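Long-range contacts in alkane monooxygenase (Geobacillus thermodenitrificans, PDB 3B9O), which is a luciferase-like monooxygenase of the TIM-barrel clan that holds flavin mononucleotide in a pocket: residues W23-N28 / Q300-L305; V74-Q79 / S304-L309. One frame throughout, in Å; residues are numbered along the deposited sequence.

Contact 1. Residues W23-N28 / Q300-L305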
loop_
_atom_site.group_PDB
_atom_site.type_symbol
_atom_site.label_atom_id
_atom_site.label_comp_id
_atom_site.label_asym_id
_atom_site.label_seq_id
_atom_site.Cartn_x
_atom_site.Cartn_y
_atom_site.Cartn_z
ATOM N N TRP A 23 -16.946 12.720 2.235
ATOM C CA TRP A 23 -17.486 12.746 0.858
ATOM C C TRP A 23 -18.459 13.918 0.679
ATOM O O TRP A 23 -18.583 14.483 -0.417
ATOM C CB TRP A 23 -18.161 11.415 0.506
ATOM C CG TRP A 23 -19.394 11.079 1.283
ATOM C CD1 TRP A 23 -19.461 10.319 2.432
ATOM C CD2 TRP A 23 -20.761 11.433 0.957
ATOM N NE1 TRP A 23 -20.771 10.177 2.832
ATOM C CE2 TRP A 23 -21.590 10.842 1.945
ATOM C CE3 TRP A 23 -21.363 12.186 -0.076
ATOM C CZ2 TRP A 23 -22.992 10.998 1.948
ATOM C CZ3 TRP A 23 -22.766 12.319 -0.082
ATOM C CH2 TRP A 23 -23.551 11.753 0.935
ATOM N N ARG A 24 -19.112 14.297 1.786
ATOM C CA ARG A 24 -20.016 15.468 1.840
ATOM C C ARG A 24 -19.379 16.853 1.697
ATOM O O ARG A 24 -20.054 17.830 1.352
ATOM C CB ARG A 24 -20.816 15.422 3.131
ATOM C CG ARG A 24 -21.669 14.170 3.277
ATOM C CD ARG A 24 -22.297 14.093 4.684
ATOM N NE ARG A 24 -21.318 13.842 5.762
ATOM C CZ ARG A 24 -21.550 14.071 7.054
ATOM N NH1 ARG A 24 -22.716 14.600 7.439
ATOM N NH2 ARG A 24 -20.635 13.787 7.970
ATOM N N HIS A 25 -18.099 16.966 2.012
ATOM C CA HIS A 25 -17.420 18.251 1.953
ATOM C C HIS A 25 -17.526 18.882 0.540
ATOM O O HIS A 25 -17.320 18.207 -0.465
ATOM C CB HIS A 25 -15.966 18.093 2.391
ATOM C CG HIS A 25 -15.258 19.394 2.574
ATOM N ND1 HIS A 25 -15.058 19.961 3.820
ATOM C CD2 HIS A 25 -14.732 20.257 1.676
ATOM C CE1 HIS A 25 -14.410 21.103 3.674
ATOM N NE2 HIS A 25 -14.199 21.302 2.386
ATOM N N PRO A 26 -17.868 20.189 0.465
ATOM C CA PRO A 26 -18.189 20.766 -0.830
ATOM C C PRO A 26 -17.015 20.778 -1.802
ATOM O O PRO A 26 -17.222 20.998 -3.000
ATOM C CB PRO A 26 -18.599 22.211 -0.490
ATOM C CG PRO A 26 -18.782 22.257 0.941
ATOM C CD PRO A 26 -17.957 21.181 1.548
ATOM N N GLU A 27 -15.805 20.551 -1.297
ATOM C CA GLU A 27 -14.618 20.629 -2.128
ATOM C C GLU A 27 -14.174 19.247 -2.632
ATOM O O GLU A 27 -13.302 19.160 -3.469
ATOM C CB GLU A 27 -13.472 21.332 -1.381
ATOM C CG GLU A 27 -13.652 22.852 -1.199
ATOM C CD GLU A 27 -13.655 23.634 -2.517
ATOM O OE1 GLU A 27 -14.726 24.169 -2.886
ATOM O OE2 GLU A 27 -12.597 23.711 -3.196
ATOM N N ASN A 28 -14.827 18.192 -2.158
ATOM C CA ASN A 28 -14.363 16.824 -2.344
ATOM C C ASN A 28 -14.762 16.250 -3.689
ATOM O O ASN A 28 -15.694 16.719 -4.334
ATOM C CB ASN A 28 -14.923 15.949 -1.196
ATOM C CG ASN A 28 -13.950 14.871 -0.744
ATOM O OD1 ASN A 28 -14.089 14.282 0.348
ATOM N ND2 ASN A 28 -12.966 14.613 -1.562
ATOM N N GLN A 300 -13.540 18.634 10.512
ATOM C CA GLN A 300 -14.077 18.078 11.739
ATOM C C GLN A 300 -15.592 18.043 11.707
ATOM O O GLN A 300 -16.174 17.041 12.127
ATOM C CB GLN A 300 -13.543 18.829 12.966
ATOM C CG GLN A 300 -14.054 18.320 14.309
ATOM C CD GLN A 300 -13.788 16.833 14.539
ATOM O OE1 GLN A 300 -12.638 16.392 14.557
ATOM N NE2 GLN A 300 -14.862 16.054 14.731
ATOM N N LYS A 301 -16.215 19.107 11.187
ATOM C CA LYS A 301 -17.681 19.200 10.980
ATOM C C LYS A 301 -18.276 17.994 10.210
ATOM O O LYS A 301 -19.380 17.515 10.517
ATOM C CB LYS A 301 -17.982 20.514 10.249
ATOM C CG LYS A 301 -19.374 20.664 9.675
ATOM C CD LYS A 301 -19.504 21.971 8.865
ATOM C CE LYS A 301 -20.892 22.114 8.221
ATOM N NZ LYS A 301 -21.061 23.515 7.684
ATOM N N TYR A 302 -17.529 17.495 9.222
ATOM C CA TYR A 302 -17.951 16.355 8.371
ATOM C C TYR A 302 -17.525 14.967 8.836
ATOM O O TYR A 302 -17.969 13.981 8.253
ATOM C CB TYR A 302 -17.465 16.555 6.917
ATOM C CG TYR A 302 -18.085 17.754 6.277
ATOM C CD1 TYR A 302 -17.457 18.993 6.340
ATOM C CD2 TYR A 302 -19.333 17.672 5.646
ATOM C CE1 TYR A 302 -18.036 20.116 5.768
ATOM C CE2 TYR A 302 -19.941 18.818 5.086
ATOM C CZ TYR A 302 -19.274 20.013 5.140
ATOM O OH TYR A 302 -19.814 21.132 4.574
ATOM N N TRP A 303 -16.692 14.882 9.884
ATOM C CA TRP A 303 -16.187 13.594 10.377
ATOM C C TRP A 303 -17.357 12.803 10.908
ATOM O O TRP A 303 -18.073 13.293 11.800
ATOM C CB TRP A 303 -15.187 13.825 11.494
ATOM C CG TRP A 303 -14.299 12.666 11.920
ATOM C CD1 TRP A 303 -14.407 11.911 13.074
ATOM C CD2 TRP A 303 -13.112 12.214 11.257
ATOM N NE1 TRP A 303 -13.382 10.999 13.133
ATOM C CE2 TRP A 303 -12.566 11.172 12.041
ATOM C CE3 TRP A 303 -12.469 12.570 10.059
ATOM C CZ2 TRP A 303 -11.394 10.494 11.671
ATOM C CZ3 TRP A 303 -11.300 11.890 9.689
ATOM C CH2 TRP A 303 -10.779 10.868 10.499
ATOM N N SER A 304 -17.567 11.608 10.338
ATOM C CA SER A 304 -18.734 10.799 10.671
ATOM C C SER A 304 -18.360 9.679 11.606
ATOM O O SER A 304 -17.780 8.680 11.194
ATOM C CB SER A 304 -19.409 10.204 9.435
ATOM O OG SER A 304 -20.552 9.450 9.837
ATOM N N LEU A 305 -18.719 9.849 12.875
ATOM C CA LEU A 305 -18.474 8.824 13.888
ATOM C C LEU A 305 -18.988 7.442 13.459
ATOM O O LEU A 305 -18.316 6.437 13.664
ATOM C CB LEU A 305 -19.087 9.249 15.232
ATOM C CG LEU A 305 -18.622 8.533 16.508
ATOM C CD1 LEU A 305 -19.621 7.524 16.976
ATOM C CD2 LEU A 305 -17.211 7.906 16.392
#

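Contact 2. Residues V74-Q79 / S304-L309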
loop_
_atom_site.group_PDB
_atom_site.type_symbol
_atom_site.label_atom_id
_atom_site.label_comp_id
_atom_site.label_asym_id
_atom_site.label_seq_id
_atom_site.Cartn_x
_atom_site.Cartn_y
_atom_site.Cartn_z
ATOM N N VAL A 74 -22.674 0.718 3.947
ATOM C CA VAL A 74 -23.397 1.079 2.725
ATOM C C VAL A 74 -23.840 2.561 2.792
ATOM O O VAL A 74 -23.558 3.350 1.874
ATOM C CB VAL A 74 -24.579 0.085 2.399
ATOM C CG1 VAL A 74 -25.432 0.629 1.280
ATOM C CG2 VAL A 74 -24.041 -1.333 2.006
ATOM N N ARG A 75 -24.492 2.958 3.898
ATOM C CA ARG A 75 -25.014 4.343 4.038
ATOM C C ARG A 75 -23.916 5.414 4.032
ATOM O O ARG A 75 -24.077 6.519 3.504
ATOM C CB ARG A 75 -25.837 4.473 5.337
ATOM C CG ARG A 75 -26.608 5.800 5.509
ATOM C CD ARG A 75 -27.735 5.659 6.595
ATOM N NE ARG A 75 -27.390 4.638 7.596
ATOM C CZ ARG A 75 -28.074 3.517 7.863
ATOM N NH1 ARG A 75 -29.234 3.227 7.261
ATOM N NH2 ARG A 75 -27.595 2.678 8.776
ATOM N N GLU A 76 -22.810 5.085 4.680
ATOM C CA GLU A 76 -21.707 6.035 4.865
ATOM C C GLU A 76 -20.626 5.873 3.776
ATOM O O GLU A 76 -19.567 6.503 3.860
ATOM C CB GLU A 76 -21.070 5.777 6.234
ATOM C CG GLU A 76 -22.004 5.986 7.414
ATOM C CD GLU A 76 -21.972 7.408 7.963
ATOM O OE1 GLU A 76 -21.032 8.176 7.644
ATOM O OE2 GLU A 76 -22.893 7.747 8.734
ATOM N N ALA A 77 -20.880 5.004 2.796
ATOM C CA ALA A 77 -19.893 4.673 1.734
ATOM C C ALA A 77 -18.497 4.228 2.257
ATOM O O ALA A 77 -17.434 4.603 1.700
ATOM C CB ALA A 77 -19.780 5.825 0.740
ATOM N N VAL A 78 -18.521 3.419 3.303
ATOM C CA VAL A 78 -17.305 2.909 3.959
ATOM C C VAL A 78 -16.711 1.744 3.143
ATOM O O VAL A 78 -16.972 0.576 3.415
ATOM C CB VAL A 78 -17.591 2.530 5.474
ATOM C CG1 VAL A 78 -16.365 1.817 6.121
ATOM C CG2 VAL A 78 -17.984 3.778 6.269
ATOM N N GLN A 79 -15.958 2.089 2.086
ATOM C CA GLN A 79 -15.261 1.099 1.250
ATOM C C GLN A 79 -16.206 0.182 0.465
ATOM O O GLN A 79 -15.804 -0.854 -0.018
ATOM C CB GLN A 79 -14.214 0.324 2.062
ATOM C CG GLN A 79 -13.013 1.248 2.367
ATOM C CD GLN A 79 -11.887 0.636 3.190
ATOM O OE1 GLN A 79 -11.545 -0.539 3.047
ATOM N NE2 GLN A 79 -11.282 1.458 4.045
ATOM N N SER A 304 -17.567 11.608 10.338
ATOM C CA SER A 304 -18.734 10.799 10.671
ATOM C C SER A 304 -18.360 9.679 11.606
ATOM O O SER A 304 -17.780 8.680 11.194
ATOM C CB SER A 304 -19.409 10.204 9.435
ATOM O OG SER A 304 -20.552 9.450 9.837
ATOM N N LEU A 305 -18.719 9.849 12.875
ATOM C CA LEU A 305 -18.474 8.824 13.888
ATOM C C LEU A 305 -18.988 7.442 13.459
ATOM O O LEU A 305 -18.316 6.437 13.664
ATOM C CB LEU A 305 -19.087 9.249 15.232
ATOM C CG LEU A 305 -18.622 8.533 16.508
ATOM C CD1 LEU A 305 -19.621 7.524 16.976
ATOM C CD2 LEU A 305 -17.211 7.906 16.392
ATOM N N GLU A 306 -20.186 7.399 12.878
ATOM C CA GLU A 306 -20.804 6.139 12.499
ATOM C C GLU A 306 -20.027 5.393 11.386
ATOM O O GLU A 306 -19.844 4.172 11.439
ATOM C CB GLU A 306 -22.262 6.409 12.105
ATOM C CG GLU A 306 -23.207 5.264 12.410
ATOM C CD GLU A 306 -23.545 5.063 13.908
ATOM O OE1 GLU A 306 -24.108 4.009 14.235
ATOM O OE2 GLU A 306 -23.252 5.911 14.754
ATOM N N GLY A 307 -19.546 6.145 10.400
ATOM C CA GLY A 307 -18.667 5.591 9.379
ATOM C C GLY A 307 -17.387 5.039 9.971
ATOM O O GLY A 307 -16.995 3.908 9.675
ATOM N N HIS A 308 -16.766 5.812 10.868
ATOM C CA HIS A 308 -15.600 5.274 11.593
ATOM C C HIS A 308 -15.868 4.051 12.434
ATOM O O HIS A 308 -15.057 3.153 12.457
ATOM C CB HIS A 308 -14.906 6.352 12.400
ATOM C CG HIS A 308 -14.388 7.448 11.535
ATOM N ND1 HIS A 308 -13.202 7.344 10.852
ATOM C CD2 HIS A 308 -14.932 8.632 11.173
ATOM C CE1 HIS A 308 -13.007 8.438 10.145
ATOM N NE2 HIS A 308 -14.045 9.235 10.320
ATOM N N LEU A 309 -17.018 3.992 13.102
ATOM C CA LEU A 309 -17.362 2.761 13.828
ATOM C C LEU A 309 -17.430 1.549 12.906
ATOM O O LEU A 309 -16.973 0.452 13.265
ATOM C CB LEU A 309 -18.677 2.933 14.606
ATOM C CG LEU A 309 -18.818 3.358 16.074
ATOM C CD1 LEU A 309 -17.553 3.604 16.847
ATOM C CD2 LEU A 309 -19.810 4.507 16.186
#

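Contact 1. Residues W23-N28 / Q300-L305
Tyr302 lays one face of its phenol ring over the backbone of His25, in the loop that follows strand 6-12, while Arg24 and Pro26 meet the ring obliquely. The geometry includes a CH-pi contact: His25 CA stands 4.0 Å from the centroid of the Tyr302 ring and only 9° off its normal. The imidazole adds an offset edge-to-face pair. Its edge is directed toward the tyrosine face, with the planes at 64° and the centroids 5.1 Å apart, and ND1 is the atom nearest the ring, 3.6 Å from Tyr302 CE1. His25 also meets Phe299 edge-to-face. The far end of the phenol is met by proline, Pro26 CD lying 3.6 Å from Tyr302 OH, while Lys301 CG lies over the opposite face of the ring, offset toward the rim.

Arg24 meets the ring at its CD2 and CE2 atoms. Its CB is 3.7 Å from Tyr302 CD2, and the chain bends at chi3 (-69°), which places NE; NE itself bonds to Gly21 O. NH2 then reaches Tyr302 O at 2.7 Å, a weak hydrogen bond because the N-H points well aside from the acceptor. Within its own segment, Arg24 CG rests over the centre of the Trp23 ring.

The chemistry is thus mostly aromatic and apolar packing about one ring, supplemented by a positive group beside a carbonyl near the C-terminal end of helix 289-302, where the helix dipole would probably favour a cation even though the bond is poorly aligned.

Contact 2. Residues V74-Q79 / S304-L309
Glu76 and Ser304 form the polar centre of a buried contact between the turn leaving helix 71-75 and the first turn of helix 305-316. Ser304 is the N-cap of the latter helix, and its OG, anti to the backbone N (chi1 -179°), donates a hydrogen bond to Glu76 OE1 over a short 2.6 Å. The hydroxyl comes in from above the carboxylate plane, 37° out of it, and Glu76 OE2 is also only 3.1 Å from Ser304 OG. A bend at chi2 of Glu76 (-91°) swings CD toward the helix start, where it lies 3.7 Å from Gly307 N. That separation is not a hydrogen bond, but a carboxylate beside the amide end of a helix would probably be favoured electrostatically.

Both segments belong to excursions of the TIM barrel beyond strand ends: residues 74-79 come after strand 53-57, whereas the helical segment 304-309 comes after strand 276-285. A Schellman motif follows helix 71-75, Ala77 with positive phi being the first residue to leave helical angles; Val78 then forms the centre of an inverse gamma turn. Val78 faces helix 305-316, its CG2 3.5 Å from Gly307 O.

Gly307 is the point of closest backbone approach, its CA 5.5 Å from the CA of Glu76. Glu76 CG lies 3.9 Å from Gly307 CA, and Val78 CG2 is 3.7 Å from the same atom; a side chain on Gly307 would come tight against Glu76 OE1. Glu306 CB packs against Glu76 OE2, but its own carboxylate leads elsewhere, OE1 bonding to Tyr66 OH. The side chain of Val78 is about 12 Å from the bound flavin mononucleotide.

Overall arrangement
From the N terminus, the chain leaves strand 6-12 through the 23-28 loop, which opens contact 1, and passes strand 53-57 before 74-79 opens contact 2. After some 220 residues holding many of the barrel strands, it returns through helix 289-302: residues 300-305 close contact 1, and 304-309 close contact 2. The second closure begins inside the first and ends beyond it, so the two cross rather than nest, sharing Ser304 and Leu305. Their centres are 11 Å apart, joined by the stacked rings of Trp303 and His308. Together they tie the excursions after strands 6-12 and 53-57 to the junction between helices 289-302 and 305-316.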